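Local coordinates for protein serine protease (PDB 3WY8) that probably hydrolyses peptide bonds as a trypsin-like serine protease, with reported keratinolytic activity, at residues G12-T17 and F56-A61; G183-V188 and P203-V208. All coordinates share one frame; numbering follows the deposited sequence.

Interaction 1 of 2, residues G12-T17 and F56-A61; sequences GKIFFT and FIFVPA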
loop_
_atom_site.group_PDB
_atom_site.type_symbol
_atom_site.label_atom_id
_atom_site.label_comp_id
_atom_site.label_asym_id
_atom_site.label_seq_id
_atom_site.Cartn_x
_atom_site.Cartn_y
_atom_site.Cartn_z
ATOM N N GLY A 12 6.938 -3.022 3.633
ATOM C CA GLY A 12 7.270 -4.333 3.090
ATOM C C GLY A 12 6.834 -4.609 1.663
ATOM O O GLY A 12 6.045 -3.870 1.067
ATOM N N LYS A 13 7.385 -5.690 1.125
ATOM C CA LYS A 13 7.013 -6.215 -0.176
ATOM C C LYS A 13 5.938 -7.276 0.026
ATOM O O LYS A 13 5.974 -8.024 1.008
ATOM C CB LYS A 13 8.243 -6.817 -0.851
ATOM C CG LYS A 13 8.054 -7.185 -2.325
ATOM C CD LYS A 13 9.359 -7.731 -2.895
ATOM C CE LYS A 13 9.196 -8.233 -4.328
ATOM N NZ LYS A 13 9.051 -7.138 -5.327
ATOM N N ILE A 14 4.989 -7.334 -0.902
ATOM C CA ILE A 14 3.903 -8.314 -0.851
ATOM C C ILE A 14 4.003 -9.271 -2.031
ATOM O O ILE A 14 4.202 -8.840 -3.169
ATOM C CB ILE A 14 2.520 -7.621 -0.867
ATOM C CG1 ILE A 14 2.331 -6.766 0.392
ATOM C CG2 ILE A 14 1.387 -8.641 -0.981
ATOM C CD1 ILE A 14 1.178 -5.767 0.289
ATOM N N PHE A 15 3.884 -10.565 -1.740
ATOM C CA PHE A 15 3.780 -11.604 -2.761
ATOM C C PHE A 15 2.405 -12.227 -2.599
ATOM O O PHE A 15 2.035 -12.642 -1.494
ATOM C CB PHE A 15 4.851 -12.676 -2.552
ATOM C CG PHE A 15 6.262 -12.173 -2.698
ATOM C CD1 PHE A 15 6.948 -12.333 -3.902
ATOM C CD2 PHE A 15 6.912 -11.554 -1.631
ATOM C CE1 PHE A 15 8.254 -11.879 -4.044
ATOM C CE2 PHE A 15 8.223 -11.100 -1.761
ATOM C CZ PHE A 15 8.898 -11.268 -2.970
ATOM N N PHE A 16 1.635 -12.296 -3.681
ATOM C CA PHE A 16 0.273 -12.810 -3.552
ATOM C C PHE A 16 -0.249 -13.593 -4.748
ATOM O O PHE A 16 0.315 -13.529 -5.841
ATOM C CB PHE A 16 -0.707 -11.697 -3.129
ATOM C CG PHE A 16 -0.933 -10.630 -4.173
ATOM C CD1 PHE A 16 -2.124 -10.590 -4.891
ATOM C CD2 PHE A 16 0.023 -9.645 -4.410
ATOM C CE1 PHE A 16 -2.358 -9.599 -5.850
ATOM C CE2 PHE A 16 -0.201 -8.646 -5.367
ATOM C CZ PHE A 16 -1.395 -8.625 -6.086
ATOM N N THR A 17 -1.308 -14.363 -4.505
ATOM C CA THR A 17 -2.006 -15.089 -5.553
ATOM C C THR A 17 -3.428 -14.550 -5.619
ATOM O O THR A 17 -4.146 -14.545 -4.618
ATOM C CB THR A 17 -2.000 -16.612 -5.291
ATOM O OG1 THR A 17 -0.644 -17.067 -5.172
ATOM C CG2 THR A 17 -2.672 -17.359 -6.431
ATOM N N PHE A 56 -1.429 -14.382 0.524
ATOM C CA PHE A 56 -0.971 -12.995 0.661
ATOM C C PHE A 56 0.135 -12.967 1.708
ATOM O O PHE A 56 -0.112 -13.226 2.891
ATOM C CB PHE A 56 -2.156 -12.103 1.074
ATOM C CG PHE A 56 -1.829 -10.629 1.220
ATOM C CD1 PHE A 56 -2.206 -9.723 0.230
ATOM C CD2 PHE A 56 -1.197 -10.144 2.364
ATOM C CE1 PHE A 56 -1.943 -8.357 0.364
ATOM C CE2 PHE A 56 -0.921 -8.780 2.510
ATOM C CZ PHE A 56 -1.299 -7.885 1.505
ATOM N N ILE A 57 1.355 -12.677 1.256
ATOM C CA ILE A 57 2.540 -12.705 2.110
ATOM C C ILE A 57 3.161 -11.316 2.192
ATOM O O ILE A 57 3.417 -10.686 1.172
ATOM C CB ILE A 57 3.603 -13.716 1.586
ATOM C CG1 ILE A 57 2.986 -15.101 1.338
ATOM C CG2 ILE A 57 4.830 -13.778 2.523
ATOM C CD1 ILE A 57 2.352 -15.768 2.573
ATOM N N PHE A 58 3.387 -10.847 3.415
ATOM C CA PHE A 58 4.004 -9.548 3.658
ATOM C C PHE A 58 5.412 -9.757 4.191
ATOM O O PHE A 58 5.612 -10.487 5.168
ATOM C CB PHE A 58 3.142 -8.747 4.644
ATOM C CG PHE A 58 3.647 -7.354 4.934
ATOM C CD1 PHE A 58 3.666 -6.372 3.940
ATOM C CD2 PHE A 58 4.059 -7.014 6.218
ATOM C CE1 PHE A 58 4.112 -5.076 4.219
ATOM C CE2 PHE A 58 4.506 -5.723 6.510
ATOM C CZ PHE A 58 4.534 -4.752 5.505
ATOM N N VAL A 59 6.392 -9.142 3.529
ATOM C CA VAL A 59 7.783 -9.259 3.955
ATOM C C VAL A 59 8.338 -7.885 4.348
ATOM O O VAL A 59 8.800 -7.134 3.492
ATOM C CB VAL A 59 8.680 -9.916 2.870
ATOM C CG1 VAL A 59 10.029 -10.270 3.456
ATOM C CG2 VAL A 59 8.018 -11.168 2.286
ATOM N N PRO A 60 8.281 -7.549 5.654
ATOM C CA PRO A 60 8.794 -6.263 6.128
ATOM C C PRO A 60 10.288 -6.147 5.869
ATOM O O PRO A 60 11.018 -7.126 6.042
ATOM C CB PRO A 60 8.539 -6.300 7.642
ATOM C CG PRO A 60 7.631 -7.429 7.888
ATOM C CD PRO A 60 7.765 -8.386 6.750
ATOM N N ALA A 61 10.725 -4.965 5.436
ATOM C CA ALA A 61 12.147 -4.675 5.206
ATOM C C ALA A 61 12.820 -5.650 4.231
ATOM O O ALA A 61 14.019 -5.922 4.339
ATOM C CB ALA A 61 12.917 -4.598 6.539
#
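The carbonyl oxygen of K13 receives the amide of V59 in a short bond, V59 N to K13 O 2.8 Å. It belongs to an antiparallel ladder that joins the first and last strands in the order of the six-stranded barrel, the N-terminal of the two beta-barrels of the trypsin-like fold. K13 and V59 form one hydrogen-bonded pair and F15 and I57 the next; in the latter, I57 N lies 2.8 Å from F15 O. The return bond of the first pair runs from K13 N to V59 O, 3.1 Å. I14 and F58 form the non-hydrogen-bonded pair between them, the I14 backbone bonding instead with C25 of strand 21-29, and I14 CA makes a CA-H...O contact with I57 O at 3.2 Å.

On the face that carries I14, F16, F56 and F58, I14 spreads its branches over two rings. CG2, anti to its own backbone N, lies over one face of the F56 ring, 3.8 Å from its centroid, a CH-pi contact. CD1 reaches the far end of that ring, while CG1 meets the rim of F58 in the ring plane. F56 also packs on A74 and L77 of strand 72-78, and F58 on L106 of helix 106-110, so this face joins the buried core. On the other face, V59 CG2 meets the edge of the F15 ring near its plane, 4.1 Å from F15 CE2, whereas the extended K13 side chain leads away to hydrogen-bond G138 O through NZ.

At the G12 end the backbones draw close, G12 CA and P60 CA being 3.9 Å apart. The F58 ring comes up against the bare backbone here, F58 CE1 3.4 Å from G12 CA.

Interaction 2 of 2, residues G183-V188 and P203-V208; sequences GYQNSV and PYWGTV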
loop_
_atom_site.group_PDB
_atom_site.type_symbol
_atom_site.label_atom_id
_atom_site.label_comp_id
_atom_site.label_asym_id
_atom_site.label_seq_id
_atom_site.Cartn_x
_atom_site.Cartn_y
_atom_site.Cartn_z
ATOM N N GLY A 183 6.355 9.292 9.221
ATOM C CA GLY A 183 5.141 10.105 9.324
ATOM C C GLY A 183 3.842 9.318 9.307
ATOM O O GLY A 183 3.832 8.093 9.449
ATOM N N TYR A 184 2.736 10.039 9.142
ATOM C CA TYR A 184 1.415 9.429 9.054
ATOM C C TYR A 184 1.113 8.999 7.629
ATOM O O TYR A 184 1.352 9.755 6.685
ATOM C CB TYR A 184 0.343 10.417 9.500
ATOM C CG TYR A 184 0.351 10.701 10.980
ATOM C CD1 TYR A 184 -0.350 9.884 11.865
ATOM C CD2 TYR A 184 1.058 11.783 11.493
ATOM C CE1 TYR A 184 -0.348 10.138 13.231
ATOM C CE2 TYR A 184 1.067 12.048 12.859
ATOM C CZ TYR A 184 0.364 11.220 13.716
ATOM O OH TYR A 184 0.366 11.480 15.067
ATOM N N GLN A 185 0.574 7.791 7.475
ATOM C CA GLN A 185 0.126 7.332 6.162
ATOM C C GLN A 185 -1.234 7.934 5.811
ATOM O O GLN A 185 -2.125 7.994 6.654
ATOM C CB GLN A 185 0.064 5.807 6.088
ATOM C CG GLN A 185 -0.345 5.316 4.691
ATOM C CD GLN A 185 -0.185 3.822 4.482
ATOM O OE1 GLN A 185 0.195 3.083 5.390
ATOM N NE2 GLN A 185 -0.480 3.372 3.264
ATOM N N ASN A 186 -1.391 8.367 4.563
ATOM C CA ASN A 186 -2.622 9.028 4.138
ATOM C C ASN A 186 -3.054 8.682 2.704
ATOM O O ASN A 186 -4.017 9.246 2.196
ATOM C CB ASN A 186 -2.490 10.546 4.350
ATOM C CG ASN A 186 -3.766 11.315 4.026
ATOM O OD1 ASN A 186 -3.736 12.250 3.225
ATOM N ND2 ASN A 186 -4.887 10.931 4.646
ATOM N N SER A 187 -2.334 7.753 2.065
ATOM C CA SER A 187 -2.757 7.149 0.792
ATOM C C SER A 187 -1.876 5.945 0.459
ATOM O O SER A 187 -1.009 5.567 1.254
ATOM C CB SER A 187 -2.745 8.170 -0.357
ATOM O OG SER A 187 -3.415 7.647 -1.496
ATOM N N VAL A 188 -2.125 5.336 -0.701
ATOM C CA VAL A 188 -1.295 4.256 -1.243
ATOM C C VAL A 188 -1.057 4.486 -2.730
ATOM O O VAL A 188 -1.837 5.168 -3.387
ATOM C CB VAL A 188 -1.945 2.854 -1.065
ATOM C CG1 VAL A 188 -2.031 2.473 0.406
ATOM C CG2 VAL A 188 -3.325 2.794 -1.726
ATOM N N PRO A 203 -5.518 7.079 -4.016
ATOM C CA PRO A 203 -6.878 7.494 -3.666
ATOM C C PRO A 203 -6.935 8.407 -2.442
ATOM O O PRO A 203 -6.053 8.367 -1.574
ATOM C CB PRO A 203 -7.575 6.169 -3.348
ATOM C CG PRO A 203 -6.483 5.285 -2.887
ATOM C CD PRO A 203 -5.299 5.649 -3.740
ATOM N N TYR A 204 -7.982 9.223 -2.386
ATOM C CA TYR A 204 -8.230 10.056 -1.226
ATOM C C TYR A 204 -8.674 9.174 -0.063
ATOM O O TYR A 204 -9.592 8.365 -0.202
ATOM C CB TYR A 204 -9.307 11.099 -1.532
ATOM C CG TYR A 204 -9.614 11.960 -0.335
ATOM C CD1 TYR A 204 -8.752 12.989 0.041
ATOM C CD2 TYR A 204 -10.750 11.726 0.442
ATOM C CE1 TYR A 204 -9.016 13.774 1.153
ATOM C CE2 TYR A 204 -11.028 12.509 1.558
ATOM C CZ TYR A 204 -10.157 13.529 1.904
ATOM O OH TYR A 204 -10.431 14.307 3.004
ATOM N N TRP A 205 -8.010 9.322 1.078
ATOM C CA TRP A 205 -8.371 8.543 2.255
ATOM C C TRP A 205 -9.499 9.220 3.028
ATOM O O TRP A 205 -9.267 10.047 3.916
ATOM C CB TRP A 205 -7.142 8.259 3.122
ATOM C CG TRP A 205 -6.436 6.991 2.714
ATOM C CD1 TRP A 205 -6.504 6.363 1.498
ATOM C CD2 TRP A 205 -5.563 6.202 3.523
ATOM N NE1 TRP A 205 -5.733 5.230 1.506
ATOM C CE2 TRP A 205 -5.138 5.109 2.737
ATOM C CE3 TRP A 205 -5.092 6.313 4.838
ATOM C CZ2 TRP A 205 -4.267 4.127 3.226
ATOM C CZ3 TRP A 205 -4.226 5.334 5.325
ATOM C CH2 TRP A 205 -3.826 4.256 4.521
ATOM N N GLY A 206 -10.727 8.856 2.657
ATOM C CA GLY A 206 -11.922 9.452 3.231
ATOM C C GLY A 206 -12.696 8.499 4.116
ATOM O O GLY A 206 -12.143 7.542 4.642
ATOM N N THR A 207 -13.989 8.769 4.278
ATOM C CA THR A 207 -14.813 8.014 5.224
ATOM C C THR A 207 -15.011 6.545 4.845
ATOM O O THR A 207 -15.102 5.694 5.727
ATOM C CB THR A 207 -16.188 8.679 5.431
ATOM O OG1 THR A 207 -16.771 8.970 4.154
ATOM C CG2 THR A 207 -16.037 9.970 6.236
ATOM N N VAL A 208 -15.091 6.254 3.547
ATOM C CA VAL A 208 -15.291 4.874 3.083
ATOM C C VAL A 208 -14.066 4.017 3.423
ATOM O O VAL A 208 -14.188 2.943 4.023
ATOM C CB VAL A 208 -15.617 4.820 1.570
ATOM C CG1 VAL A 208 -15.665 3.380 1.067
ATOM C CG2 VAL A 208 -16.952 5.533 1.280
HETATM O O HOH W 1 -7.417 12.187 3.771
HETATM O O HOH W 2 -5.626 11.000 0.834
#
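The indole of W205 lies along the backbone of N186 and S187, one face against their peptide link, and buries more surface than any other residue here. S187 CA sits over the five-membered ring, 3.7 Å from its centroid and 14° off the normal, a CH-pi contact; the intervening S187 N is 3.8 Å above the plane of the indole. The six-membered ring reaches on to Q185, whose extended chain crosses it obliquely with CG 3.6 Å from W205 CH2. That amide is turned 25° from the indole plane and is held at both ends: NE2 donates to S187 O at 3.0 Å, nearly in its own amide plane, and OE1 is bonded by S39 and N28. V188 CG1 adds a contact at W205 CZ2, and W205 NE1 hydrogen-bonds T93 OG1.

Beside the ring, S187 OG, anti to its backbone N, donates to P203 O at 2.7 Å. Two waters bridge N186 to the W205 backbone. One accepts from N186 ND2 and donates to W205 O; the other accepts from W205 N and lies 2.7 Å from N186 O, to which it can donate. N186 OD1 is hydrogen-bonded by Y125 OH, and ND2 also reaches Q116 O. An alanine in place of W205 would probably open a gap over the 186-187 peptide and leave T93 OG1 without its indole N-H partner.

W205 centres an inverse gamma turn, and G206 next to it is the N-cap of helix 207-218. The contact thus ties the segment leading into this C-terminal helix, an element familiar from chymotrypsin-like proteases, to strand 185-188. That strand pairs with strand 174-177, the ring of F117 lies at about 15° to the indole, and P203 directly follows strand 199-202.

How the interactions relate
The two contacts lie on opposite sides of the chain's centre, their own centres 20 Å apart and their nearest atoms about 9 Å apart, without touching. Interaction 1 belongs to the closed six-stranded barrel, interaction 2 to the C-terminal half, so together they sample both halves of the trypsin-like fold. H43, D92 and S171 have the geometry of a Ser-His-Asp triad, consistent with a protease of this family. F16 from interaction 1 and P203 from interaction 2 each come near these residues without touching them. A closer tie runs through T93, next to D92: it bonds W205 NE1 and packs against V188 and P203.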